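Local coordinates for archeaosine synthase QueF-Like (Pyrobaculum calidifontis, PDB 5K0P) that converts the nitrile of preQ0-modified tRNA to the formamidine of archaeosine-tRNA, using free ammonium, as a tunnel-fold homodecamer of two facing pentamers, at the interface of chains A and B. Sequence-based numbering; all coordinates share one arbitrary frame. Chains: chain A/B, Archeaosine synthase QueF-Like.

Contacts 1 and 2 lie about 16 Å apart, measured between the centres of their C-alpha atoms, along one subunit-subunit seam. Both use strand 93-102 of chain B: contact 1 takes its beginning, with the preceding B:Gly92, and contact 2 its far part. Chain A supplies strand 10-20 and helix 45-53 to contact 1, and the loop just before that strand to contact 2. The pairing of neighbouring strands thus continues into a looser, serine-mediated grip. Together they join the sheets of adjacent subunits, as expected within a tunnel-fold pentamer, whose active sites lie between monomers.

Contact 1: the interface of chains A and B. Residues chain A 12-15, 45, 48; chain B 92-95.
A:Leu13 and B:Val95 lie side by side and point the same way, CD2 of the leucine resting 3.7 Å from CG1 of the valine. They project from two antiparallel edge strands paired across the subunit boundary. Helix 45-53 of chain A supplies the opposing layer. A:Ile45 sends CD1 tip to tip against CG2 of B:Val95, while its other branch, CG2, crosses B:Val93 obliquely and meets CG2 of that valine at 3.7 Å. B:Val93 has CG1 anti to its backbone N (chi1 -176°), which directs this methyl towards A:Phe48 and leaves CG2 for the isoleucine. CG1 sits 4.0 Å from the ring atom CE2 of A:Phe48, and CD1 of A:Leu13 covers one face of the same ring near its rim.

On the opposite face of the strands, A:Lys14 and B:Glu94 run alongside each other. The lysine chain runs out straight as far as CD, which lies 3.7 Å from the carboxylate OE1 of B:Glu94, and the bend at chi3 (-67°) then turns CE away from the glutamate. The ammonium NZ stays 4.4 Å from that oxygen, so attraction between the charges is probably long-range. The backbones of this pair bond both ways: B:Glu94 N gives to A:Lys14 O at 2.8 Å, and A:Lys14 N gives to B:Glu94 O.

At the end of the pairing, the hydroxyl OG1 of A:Thr15 donates to B:Gly92 O at 2.8 Å, approaching from above the carbonyl plane. Its methyl CG2 turns back to A:Phe48, 3.8 Å from CE2. An alanine here would lack both branches and would probably leave the glycine carbonyl without this donor and the ring edge less supported.

In the fold, strand 10-20 of one subunit joins strand 93-102 of the next, continuing the beta-sheet between monomers. A:Ile45, at the start of the covering helix, also belongs to the substrate site shared between adjacent subunits, so this seam probably helps to shape it.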
loop_
_atom_site.group_PDB
_atom_site.type_symbol
_atom_site.label_atom_id
_atom_site.label_comp_id
_atom_site.label_asym_id
_atom_site.label_seq_id
_atom_site.Cartn_x
_atom_site.Cartn_y
_atom_site.Cartn_z
ATOM N N ARG A 12 -4.731 -21.410 9.519
ATOM C CA ARG A 12 -5.405 -20.577 8.555
ATOM C C ARG A 12 -4.910 -21.012 7.195
ATOM O O ARG A 12 -3.684 -21.106 6.981
ATOM C CB ARG A 12 -5.136 -19.092 8.821
ATOM C CG ARG A 12 -5.716 -18.588 10.166
ATOM C CD ARG A 12 -5.683 -17.042 10.428
ATOM N NE ARG A 12 -6.101 -16.687 11.797
ATOM C CZ ARG A 12 -7.087 -15.846 12.105
ATOM N NH1 ARG A 12 -7.406 -15.654 13.337
ATOM N NH2 ARG A 12 -7.758 -15.219 11.180
ATOM N N LEU A 13 -5.845 -21.297 6.295
ATOM C CA LEU A 13 -5.500 -21.639 4.883
ATOM C C LEU A 13 -6.210 -20.734 3.947
ATOM O O LEU A 13 -7.345 -20.382 4.208
ATOM C CB LEU A 13 -5.838 -23.067 4.557
ATOM C CG LEU A 13 -5.360 -24.042 5.571
ATOM C CD1 LEU A 13 -6.163 -25.343 5.469
ATOM C CD2 LEU A 13 -3.865 -24.250 5.415
ATOM N N LYS A 14 -5.560 -20.332 2.856
ATOM C CA LYS A 14 -6.144 -19.392 1.938
ATOM C C LYS A 14 -5.694 -19.733 0.550
ATOM O O LYS A 14 -4.489 -19.898 0.309
ATOM C CB LYS A 14 -5.685 -17.974 2.252
ATOM C CG LYS A 14 -6.200 -16.951 1.250
ATOM C CD LYS A 14 -5.724 -15.482 1.496
ATOM C CE LYS A 14 -6.287 -14.880 2.788
ATOM N NZ LYS A 14 -5.751 -13.504 2.854
ATOM N N THR A 15 -6.641 -19.813 -0.376
ATOM C CA THR A 15 -6.272 -20.134 -1.753
ATOM C C THR A 15 -7.327 -19.648 -2.760
ATOM O O THR A 15 -8.356 -19.093 -2.374
ATOM C CB THR A 15 -5.936 -21.644 -1.903
ATOM O OG1 THR A 15 -5.234 -21.824 -3.134
ATOM C CG2 THR A 15 -7.193 -22.498 -1.955
ATOM N N ILE A 45 -2.495 -30.121 3.598
ATOM C CA ILE A 45 -2.730 -29.063 2.672
ATOM C C ILE A 45 -3.199 -29.628 1.364
ATOM O O ILE A 45 -4.022 -29.031 0.662
ATOM C CB ILE A 45 -1.466 -28.275 2.424
ATOM C CG1 ILE A 45 -0.915 -27.676 3.708
ATOM C CG2 ILE A 45 -1.754 -27.157 1.448
ATOM C CD1 ILE A 45 -1.955 -26.892 4.454
ATOM N N PHE A 48 -6.836 -30.337 1.609
ATOM C CA PHE A 48 -7.526 -29.057 1.415
ATOM C C PHE A 48 -7.632 -28.547 -0.072
ATOM O O PHE A 48 -8.721 -28.208 -0.539
ATOM C CB PHE A 48 -6.921 -27.971 2.333
ATOM C CG PHE A 48 -7.483 -26.629 2.095
ATOM C CD1 PHE A 48 -8.842 -26.348 2.439
ATOM C CD2 PHE A 48 -6.721 -25.631 1.481
ATOM C CE1 PHE A 48 -9.362 -25.091 2.243
ATOM C CE2 PHE A 48 -7.284 -24.378 1.310
ATOM C CZ PHE A 48 -8.581 -24.111 1.695
ATOM N N GLY B 92 0.227 -23.483 -3.800
ATOM C CA GLY B 92 -0.659 -22.414 -4.088
ATOM C C GLY B 92 -1.557 -21.961 -2.930
ATOM O O GLY B 92 -2.502 -21.169 -3.138
ATOM N N VAL B 93 -1.303 -22.485 -1.737
ATOM C CA VAL B 93 -2.100 -22.261 -0.546
ATOM C C VAL B 93 -1.214 -21.456 0.413
ATOM O O VAL B 93 -0.079 -21.835 0.730
ATOM C CB VAL B 93 -2.506 -23.557 0.130
ATOM C CG1 VAL B 93 -3.424 -23.253 1.315
ATOM C CG2 VAL B 93 -3.174 -24.564 -0.823
ATOM N N GLU B 94 -1.743 -20.344 0.845
ATOM C CA GLU B 94 -1.141 -19.534 1.909
ATOM C C GLU B 94 -1.542 -20.152 3.238
ATOM O O GLU B 94 -2.758 -20.238 3.537
ATOM C CB GLU B 94 -1.630 -18.089 1.817
ATOM C CG GLU B 94 -1.141 -17.332 0.571
ATOM C CD GLU B 94 -1.841 -16.016 0.340
ATOM O OE1 GLU B 94 -2.007 -15.181 1.222
ATOM O OE2 GLU B 94 -2.262 -15.799 -0.754
ATOM N N VAL B 95 -0.548 -20.548 4.010
ATOM C CA VAL B 95 -0.744 -21.272 5.262
ATOM C C VAL B 95 -0.255 -20.456 6.444
ATOM O O VAL B 95 0.851 -19.936 6.417
ATOM C CB VAL B 95 -0.011 -22.604 5.234
ATOM C CG1 VAL B 95 -0.389 -23.441 6.438
ATOM C CG2 VAL B 95 -0.341 -23.388 3.932
#

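Contact 2: the interface of chains A and B. Residues chain A 7-9; chain B 67, 98-100.
CG2 of B:Val67 and the A:Pro8 CA meet at 4.1 Å, forming the modest apolar centre of this contact. The valine stands on helix 62-77 of chain B, and its CG1 lies anti to the backbone N (chi1 173°), leaving CG2 as the branch presented to chain A. The same methyl reaches the carbonyl oxygen O of A:Ser7 at 3.7 Å, so it touches the Ser-Pro segment on either side of the peptide link. Within chain B, CG2 of B:Val67 also packs 4.0 Å from CB of B:Ala99; helix and strand therefore support one another behind the incoming loop.

Further out, CB of the proline ring comes to 3.4 Å from O of B:Val98, a packing contact against a polar atom. B:Val98 takes part here through its carbonyl, its side chain being directed away from the loop. The carbonyl is satisfied by the next residue of chain A: the amide N of A:Ser9 donates to B:Val98 O at 2.8 Å, in the carbonyl plane although bent at the hydrogen (129°). Through this bond the N-terminal loop of chain A lines up beside strand 93-102 of its neighbour, just ahead of strand 10-20.

A:Ser9 has more of its surface buried by the partner than any other residue of the patch and works with both backbone and side chain. Its CB also lies 4.1 Å from CB of B:Glu100, a light apolar touch beneath the polar rim. The glutamate chain then extends onward, so its backbone and first carbon, rather than its carboxylate, make the contact. The serine's two polar groups thus engage strand positions two residues apart, probably fixing the register of the loop. The outermost link is a side chain-to-backbone bond, with the amide N of B:Glu100 donating to the hydroxyl OG of A:Ser9 at 3.0 Å.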
loop_
_atom_site.group_PDB
_atom_site.type_symbol
_atom_site.label_atom_id
_atom_site.label_comp_id
_atom_site.label_asym_id
_atom_site.label_seq_id
_atom_site.Cartn_x
_atom_site.Cartn_y
_atom_site.Cartn_z
ATOM N N SER A 7 -0.686 -30.461 18.910
ATOM C CA SER A 7 -1.040 -29.886 17.626
ATOM C C SER A 7 -1.080 -28.330 17.722
ATOM O O SER A 7 -0.961 -27.755 18.796
ATOM C CB SER A 7 -2.337 -30.525 17.105
ATOM O OG SER A 7 -3.383 -30.147 17.936
ATOM N N PRO A 8 -1.158 -27.646 16.572
ATOM C CA PRO A 8 -1.342 -26.195 16.636
ATOM C C PRO A 8 -2.611 -25.756 17.337
ATOM O O PRO A 8 -3.573 -26.524 17.431
ATOM C CB PRO A 8 -1.418 -25.778 15.178
ATOM C CG PRO A 8 -0.849 -26.898 14.405
ATOM C CD PRO A 8 -1.026 -28.138 15.202
ATOM N N SER A 9 -2.600 -24.512 17.774
ATOM C CA SER A 9 -3.754 -23.836 18.301
ATOM C C SER A 9 -4.745 -23.381 17.234
ATOM O O SER A 9 -5.931 -23.322 17.518
ATOM C CB SER A 9 -3.329 -22.610 19.131
ATOM O OG SER A 9 -2.414 -22.992 20.147
ATOM N N VAL B 67 4.891 -25.470 16.919
ATOM C CA VAL B 67 4.732 -25.995 18.237
ATOM C C VAL B 67 6.087 -26.185 18.833
ATOM O O VAL B 67 6.257 -25.884 19.986
ATOM C CB VAL B 67 3.940 -27.289 18.240
ATOM C CG1 VAL B 67 3.915 -27.918 19.611
ATOM C CG2 VAL B 67 2.486 -27.019 17.815
ATOM N N VAL B 98 -0.548 -21.345 13.915
ATOM C CA VAL B 98 -0.342 -20.664 15.174
ATOM C C VAL B 98 -0.278 -21.664 16.307
ATOM O O VAL B 98 -1.096 -22.624 16.376
ATOM C CB VAL B 98 -1.549 -19.710 15.437
ATOM C CG1 VAL B 98 -1.416 -19.031 16.782
ATOM C CG2 VAL B 98 -1.729 -18.719 14.324
ATOM N N ALA B 99 0.662 -21.439 17.217
ATOM C CA ALA B 99 0.800 -22.206 18.432
ATOM C C ALA B 99 0.918 -21.224 19.604
ATOM O O ALA B 99 1.790 -20.347 19.589
ATOM C CB ALA B 99 2.021 -23.112 18.333
ATOM N N GLU B 100 0.024 -21.336 20.594
ATOM C CA GLU B 100 -0.190 -20.294 21.621
ATOM C C GLU B 100 -0.277 -20.955 22.961
ATOM O O GLU B 100 -0.807 -22.061 23.061
ATOM C CB GLU B 100 -1.519 -19.670 21.262
ATOM C CG GLU B 100 -1.884 -18.491 22.062
ATOM C CD GLU B 100 -3.124 -17.832 21.550
ATOM O OE1 GLU B 100 -3.968 -18.519 20.934
ATOM O OE2 GLU B 100 -3.231 -16.621 21.757
#